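Local structure of peptidase M16 inactive domain family protein (Pseudomonas fluorescens, 3GWB) at residues 61-65 against 129-133; 56-61 against 87-91; 139-143 against 170-176. The protein is of unproven function but has the fold of M16 zinc peptidases, a family with hydrolase activity that this inactive-type member probably lacks. All blocks are in the same frame, centred on the assembly; numbering follows the deposited sequence.

Contact 1 (61-65 against 129-133); sequences AMLNE and LARIK
Glu65 and Arg131 meet in a salt bridge. The guanidinium presents its two terminal nitrogens end-on: Arg131 NH1 reaches Glu65 OE1 at 3.0 Å, and Arg131 NH2 reaches Glu65 OE2 at 2.9 Å. A weak bond at 3.2 Å also joins Arg131 NH2 to Glu65 OE1. Both oxygens lie almost in the guanidinium plane, but the carboxylate is turned by 50°, so each oxygen is approached from above its own plane. The pairing is thus two-pronged without being coplanar. A bend at chi3 (79°) in the otherwise extended Arg131 chain turns the guanidinium back toward Glu65. Ser128, one residue ahead of the helical segment, adds a hydrogen bond from its OG to Glu65 OE1, and this shared oxygen helps fix the rotation of the carboxylate.

Beside the charged pair lies an apolar patch built by Met62, present as selenomethionine. Its chain folds at chi2 and chi3, laying the selenium and the terminal methyl against the other helix. Met62 CE sits 3.9 Å from Leu129 CB and 3.7 Å from the backbone nitrogen of Leu129, while Met62 SE rests 3.9 Å from Ile132 CG1.

Further out, Phe124 and Pro125 pack on Met62, Leu58 lies against Leu129 and Ile132, and helix 181-191 backs Leu129 through Leu181 and Leu184. The contact joins helix 55-62 and the residues just after it to helix 126-143 in the N-terminal alpha/beta half, probably the counterparts of the two helices that carry the zinc ligands in active M16 peptidases.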
# COMPACT_ATOMS: atom_id res chain seq x y z
N ALA A 61 -9.05 -8.15 11.57
CA ALA A 61 -7.63 -7.85 11.63
C ALA A 61 -6.90 -8.79 12.58
O ALA A 61 -5.71 -9.05 12.40
CB ALA A 61 -7.42 -6.41 12.08
N MSE A 62 -7.61 -9.30 13.58
CA MSE A 62 -7.01 -10.18 14.58
C MSE A 62 -6.94 -11.66 14.20
O MSE A 62 -6.32 -12.46 14.91
CB MSE A 62 -7.76 -10.03 15.91
CG MSE A 62 -7.60 -8.67 16.60
SE MSE A 62 -6.02 -8.51 17.48
CE MSE A 62 -6.27 -9.78 18.75
N LEU A 63 -7.56 -12.04 13.09
CA LEU A 63 -7.58 -13.44 12.66
C LEU A 63 -6.20 -14.09 12.62
O LEU A 63 -5.98 -15.13 13.25
CB LEU A 63 -8.24 -13.57 11.29
CG LEU A 63 -9.70 -13.10 11.16
CD1 LEU A 63 -10.18 -13.30 9.74
CD2 LEU A 63 -10.59 -13.86 12.13
N ASN A 64 -5.28 -13.49 11.88
CA ASN A 64 -3.94 -14.07 11.75
C ASN A 64 -2.94 -13.58 12.79
O ASN A 64 -1.73 -13.65 12.56
CB ASN A 64 -3.39 -13.83 10.34
CG ASN A 64 -2.95 -12.40 10.14
OD1 ASN A 64 -3.49 -11.48 10.74
ND2 ASN A 64 -1.96 -12.21 9.27
N GLU A 65 -3.43 -13.07 13.91
CA GLU A 65 -2.57 -12.60 14.99
C GLU A 65 -2.21 -13.73 15.94
O GLU A 65 -1.37 -13.56 16.82
CB GLU A 65 -3.24 -11.47 15.79
CG GLU A 65 -3.27 -10.14 15.08
CD GLU A 65 -1.88 -9.61 14.76
OE1 GLU A 65 -0.97 -9.72 15.61
OE2 GLU A 65 -1.70 -9.06 13.65
N LEU A 129 -4.11 -7.33 20.40
CA LEU A 129 -5.26 -6.42 20.46
C LEU A 129 -4.82 -5.02 20.90
O LEU A 129 -5.36 -4.02 20.44
CB LEU A 129 -6.30 -6.96 21.45
CG LEU A 129 -7.59 -6.15 21.63
CD1 LEU A 129 -8.36 -6.08 20.32
CD2 LEU A 129 -8.43 -6.77 22.73
N ALA A 130 -3.85 -4.97 21.80
CA ALA A 130 -3.35 -3.69 22.29
C ALA A 130 -2.58 -3.01 21.17
O ALA A 130 -2.69 -1.80 20.97
CB ALA A 130 -2.44 -3.93 23.50
N ARG A 131 -1.81 -3.79 20.42
CA ARG A 131 -1.02 -3.25 19.32
C ARG A 131 -1.93 -2.70 18.21
O ARG A 131 -1.67 -1.63 17.67
CB ARG A 131 -0.11 -4.32 18.73
CG ARG A 131 1.00 -3.76 17.87
CD ARG A 131 1.72 -4.86 17.09
NE ARG A 131 0.96 -5.28 15.92
CZ ARG A 131 0.45 -6.50 15.74
NH1 ARG A 131 0.62 -7.44 16.67
NH2 ARG A 131 -0.22 -6.78 14.63
N ILE A 132 -2.98 -3.45 17.89
CA ILE A 132 -3.92 -3.03 16.85
C ILE A 132 -4.71 -1.80 17.26
O ILE A 132 -4.88 -0.88 16.46
CB ILE A 132 -4.90 -4.17 16.48
CG1 ILE A 132 -4.12 -5.42 16.07
CG2 ILE A 132 -5.80 -3.74 15.33
CD1 ILE A 132 -3.18 -5.20 14.92
N LYS A 133 -5.21 -1.79 18.50
CA LYS A 133 -5.97 -0.65 18.99
C LYS A 133 -5.10 0.60 18.96
O LYS A 133 -5.58 1.68 18.63
CB LYS A 133 -6.47 -0.86 20.42
CG LYS A 133 -7.53 -1.93 20.58
CD LYS A 133 -8.15 -1.84 21.96
CE LYS A 133 -9.23 -2.88 22.17
NZ LYS A 133 -9.90 -2.70 23.49

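Contact 2 (56-61 against 87-91); sequences ALLTNA and GNGAY
Asn60 and Ala90 carry most of this contact, in which helix 55-62 lies over edge strand 85-90. Residues 57-61, LLTNA in sequence, probably occupy the place of the inverted zinc motif HXXEH of active M16 peptidases, with Leu57 and Ala61 where the two histidines, and Asn60 where the glutamate, would stand. The helical and strand segments run antiparallel, at 172°, with their axes 7.5 Å apart at the closest.

The methyl of Ala90 points toward the helix and rests on its surface. Ala90 CB lies 3.8 Å from Leu57 CA and equally close, 3.8 Å, to Asn60 CB, so one small group touches two residues three positions apart. The carbonyl oxygen of Ala56 borders the same methyl more loosely.

Asn60 points at the strand, its CG anti to the backbone N (chi1 -177°), which carries the amide over the backbone of Gly89. There Asn60 OD1 comes within 3.0 Å of Gly89 N, at an angle too poor for a hydrogen bond. The other end of the amide is firmly engaged: Asn60 ND2 donates to Tyr192 OH and to the carbonyl oxygen of Val96 on the adjacent strand. Val96 also pairs with Gly89 through the backbone, so Asn60 ties the helix to strand 95-102 while packing on strand 85-90.

Asn88 extends from the strand toward the helix and lies across the Asn60 side chain, with Asn88 CB 3.6 Å from Asn60 OD1. At the other end of the contact Leu57 flanks Ala90: Leu57 CG is 4.0 Å from Ala90 CB, and Leu57 CD1 stands 3.9 Å from the carbonyl oxygen of Ala90.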
# COMPACT_ATOMS: atom_id res chain seq x y z
N ALA A 56 -16.16 -5.26 13.92
CA ALA A 56 -16.03 -6.12 12.75
C ALA A 56 -14.64 -6.00 12.15
O ALA A 56 -13.99 -7.01 11.84
CB ALA A 56 -17.08 -5.74 11.70
N LEU A 57 -14.16 -4.78 12.00
CA LEU A 57 -12.85 -4.59 11.41
C LEU A 57 -11.76 -5.14 12.33
O LEU A 57 -10.79 -5.75 11.88
CB LEU A 57 -12.63 -3.11 11.12
CG LEU A 57 -11.66 -2.81 9.97
CD1 LEU A 57 -12.25 -1.71 9.09
CD2 LEU A 57 -10.30 -2.42 10.54
N LEU A 58 -11.93 -4.93 13.63
CA LEU A 58 -10.94 -5.41 14.59
C LEU A 58 -10.88 -6.94 14.61
O LEU A 58 -9.80 -7.52 14.67
CB LEU A 58 -11.29 -4.87 15.98
CG LEU A 58 -10.24 -4.99 17.09
CD1 LEU A 58 -8.88 -4.51 16.61
CD2 LEU A 58 -10.72 -4.15 18.29
N THR A 59 -12.04 -7.58 14.55
CA THR A 59 -12.07 -9.04 14.56
C THR A 59 -11.35 -9.56 13.31
O THR A 59 -10.53 -10.47 13.40
CB THR A 59 -13.52 -9.59 14.56
OG1 THR A 59 -14.22 -9.09 15.71
CG2 THR A 59 -13.52 -11.12 14.63
N ASN A 60 -11.65 -8.97 12.16
CA ASN A 60 -11.02 -9.40 10.92
C ASN A 60 -9.51 -9.20 10.91
O ASN A 60 -8.78 -9.99 10.33
CB ASN A 60 -11.65 -8.67 9.73
CG ASN A 60 -11.09 -9.13 8.40
OD1 ASN A 60 -10.13 -8.55 7.89
ND2 ASN A 60 -11.67 -10.18 7.85
N ALA A 61 -9.05 -8.15 11.57
CA ALA A 61 -7.63 -7.85 11.63
C ALA A 61 -6.90 -8.79 12.58
O ALA A 61 -5.71 -9.05 12.40
CB ALA A 61 -7.42 -6.41 12.08
N GLY A 87 -4.50 -13.15 2.95
CA GLY A 87 -5.07 -11.83 2.75
C GLY A 87 -6.32 -11.64 3.60
O GLY A 87 -7.02 -12.61 3.90
N ASN A 88 -6.59 -10.40 4.01
CA ASN A 88 -7.79 -10.13 4.80
C ASN A 88 -8.21 -8.68 4.66
O ASN A 88 -7.41 -7.81 4.30
CB ASN A 88 -7.55 -10.47 6.28
CG ASN A 88 -6.67 -9.45 6.99
OD1 ASN A 88 -7.16 -8.55 7.66
ND2 ASN A 88 -5.36 -9.60 6.84
N GLY A 89 -9.48 -8.41 4.94
CA GLY A 89 -10.00 -7.06 4.84
C GLY A 89 -11.45 -7.03 5.26
O GLY A 89 -12.19 -7.99 5.02
N ALA A 90 -11.86 -5.94 5.90
CA ALA A 90 -13.24 -5.78 6.34
C ALA A 90 -13.76 -4.47 5.76
O ALA A 90 -13.03 -3.48 5.69
CB ALA A 90 -13.31 -5.77 7.87
N TYR A 91 -15.02 -4.48 5.34
CA TYR A 91 -15.64 -3.31 4.73
C TYR A 91 -17.00 -3.02 5.36
O TYR A 91 -17.22 -3.34 6.53
CB TYR A 91 -15.77 -3.57 3.23
CG TYR A 91 -14.47 -4.07 2.65
CD1 TYR A 91 -13.39 -3.20 2.47
CD2 TYR A 91 -14.27 -5.42 2.37
CE1 TYR A 91 -12.15 -3.65 2.04
CE2 TYR A 91 -13.03 -5.89 1.93
CZ TYR A 91 -11.98 -5.00 1.77
OH TYR A 91 -10.75 -5.46 1.35

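Contact 3 (139-143 against 170-176); sequences GFEYQ and DGDAKSI
The helical turn of Phe140 passes the irregular loop 170-176 with the CA atoms of Phe140 and Ala173 6.6 Å apart, near enough for one aromatic side chain to bridge the gap. CG set anti to the carbonyl carbon (chi1 -63°) sends the Phe140 ring into the bend of the loop. Over one face lies the backbone: Asp172 CA sits 3.7 Å from the centroid of the Phe140 ring in a CH-pi contact, with Ala173 N beside it. At the rim, Phe140 CZ meets the Asp170 carbonyl oxygen at 3.2 Å and Phe140 CE2 meets Ile176 CG1 at 3.7 Å. That carbonyl oxygen of Asp170 is buried by the contact without a hydrogen-bonding partner.

The loop bends at Asp172, whose OD1 accepts from Lys174 N (an Asx turn) and also from Ser175 N at 2.8 Å (an Asx motif). With Phe140 replaced by an alanine, the bend would probably lose its filling, leaving a gap against Asp172 and Ile176.

Gln143, about a turn further along the helix, holds the Asp170 carboxylate, whose OD1 lies near Phe140 CE1 with the ring and carboxylate planes 84° apart. Gln143 NE2 donates to Asp170 OD2 at 3.3 Å, approaching from above the carboxylate plane. A water completes the link, donating to Gln143 OE1 at 2.6 Å and to Asp170 OD1 at 2.8 Å.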
# COMPACT_ATOMS: atom_id res chain seq x y z
N GLY A 139 -4.43 6.04 13.93
CA GLY A 139 -5.08 6.29 12.65
C GLY A 139 -6.13 7.39 12.73
O GLY A 139 -6.22 8.22 11.83
N PHE A 140 -6.91 7.41 13.80
CA PHE A 140 -7.94 8.44 13.96
C PHE A 140 -7.32 9.83 14.03
O PHE A 140 -7.90 10.80 13.54
CB PHE A 140 -8.77 8.20 15.22
CG PHE A 140 -9.54 6.91 15.21
CD1 PHE A 140 -10.31 6.56 14.11
CD2 PHE A 140 -9.48 6.04 16.30
CE1 PHE A 140 -11.03 5.38 14.09
CE2 PHE A 140 -10.20 4.85 16.29
CZ PHE A 140 -10.97 4.51 15.18
N GLU A 141 -6.15 9.92 14.64
CA GLU A 141 -5.45 11.19 14.77
C GLU A 141 -4.98 11.68 13.40
O GLU A 141 -5.16 12.85 13.06
CB GLU A 141 -4.25 11.05 15.71
CG GLU A 141 -4.63 10.70 17.13
CD GLU A 141 -5.53 11.75 17.76
OE1 GLU A 141 -5.04 12.88 18.00
OE2 GLU A 141 -6.72 11.46 18.00
N TYR A 142 -4.38 10.78 12.63
CA TYR A 142 -3.91 11.12 11.29
C TYR A 142 -5.07 11.57 10.42
O TYR A 142 -4.96 12.52 9.65
CB TYR A 142 -3.23 9.90 10.64
CG TYR A 142 -1.92 9.50 11.27
CD1 TYR A 142 -0.81 10.35 11.23
CD2 TYR A 142 -1.77 8.25 11.88
CE1 TYR A 142 0.41 9.96 11.78
CE2 TYR A 142 -0.55 7.86 12.44
CZ TYR A 142 0.53 8.72 12.38
OH TYR A 142 1.74 8.34 12.92
N GLN A 143 -6.20 10.87 10.56
CA GLN A 143 -7.41 11.15 9.79
C GLN A 143 -7.92 12.59 9.86
O GLN A 143 -8.39 13.13 8.85
CB GLN A 143 -8.53 10.21 10.22
CG GLN A 143 -8.64 8.94 9.41
CD GLN A 143 -9.67 7.99 9.98
OE1 GLN A 143 -10.71 8.42 10.48
NE2 GLN A 143 -9.40 6.69 9.89
N ASP A 170 -13.93 1.51 10.73
CA ASP A 170 -12.93 1.34 11.78
C ASP A 170 -13.38 1.89 13.14
O ASP A 170 -12.59 1.92 14.09
CB ASP A 170 -11.61 2.02 11.38
CG ASP A 170 -11.81 3.44 10.88
OD1 ASP A 170 -12.69 4.16 11.41
OD2 ASP A 170 -11.08 3.86 9.96
N GLY A 171 -14.64 2.29 13.23
CA GLY A 171 -15.14 2.83 14.49
C GLY A 171 -14.49 4.17 14.78
O GLY A 171 -14.12 4.88 13.85
N ASP A 172 -14.37 4.53 16.05
CA ASP A 172 -13.75 5.80 16.41
C ASP A 172 -12.98 5.72 17.73
O ASP A 172 -12.99 4.69 18.40
CB ASP A 172 -14.80 6.91 16.49
CG ASP A 172 -15.82 6.67 17.59
OD1 ASP A 172 -15.41 6.39 18.73
OD2 ASP A 172 -17.03 6.78 17.31
N ALA A 173 -12.34 6.83 18.11
CA ALA A 173 -11.54 6.89 19.33
C ALA A 173 -12.30 6.53 20.60
O ALA A 173 -11.70 6.06 21.57
CB ALA A 173 -10.93 8.28 19.49
N LYS A 174 -13.61 6.74 20.61
CA LYS A 174 -14.39 6.42 21.80
C LYS A 174 -14.93 5.00 21.82
O LYS A 174 -15.17 4.44 22.89
CB LYS A 174 -15.54 7.42 21.96
CG LYS A 174 -15.07 8.84 22.28
CD LYS A 174 -16.22 9.79 22.60
CE LYS A 174 -17.06 10.09 21.37
NZ LYS A 174 -18.05 11.18 21.64
N SER A 175 -15.10 4.42 20.64
CA SER A 175 -15.65 3.07 20.52
C SER A 175 -14.62 1.93 20.53
O SER A 175 -14.97 0.79 20.86
CB SER A 175 -16.50 2.99 19.25
OG SER A 175 -17.25 1.79 19.20
N ILE A 176 -13.37 2.23 20.19
CA ILE A 176 -12.33 1.20 20.14
C ILE A 176 -11.75 0.74 21.48
O ILE A 176 -11.64 -0.46 21.72
CB ILE A 176 -11.16 1.65 19.21
CG1 ILE A 176 -11.67 1.82 17.78
CG2 ILE A 176 -10.04 0.64 19.23
CD1 ILE A 176 -12.27 0.57 17.19
O HOH W 1 -12.67 6.78 10.36

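Overall arrangement
The three contacts lie in the N-terminal half of the chain, on one side of its centre. Contacts 1 and 2, with centres about 10 Å apart, use successive parts of helix 55-62 and share Ala61; Leu58 joins them, its CD1 3.4 Å from Ile132 CG2. Contacts 1 and 3 both use helix 126-143, with centres about 15 Å apart, and Lys133 NZ makes a weak hydrogen bond to Ile176 O between them. Contact 3 also borders contact 2, their centres about 15 Å apart, where Leu57 CD1 lies 4.0 Å from Asp170 N. Contact 2 probably lies where the zinc site of active M16 relatives would be.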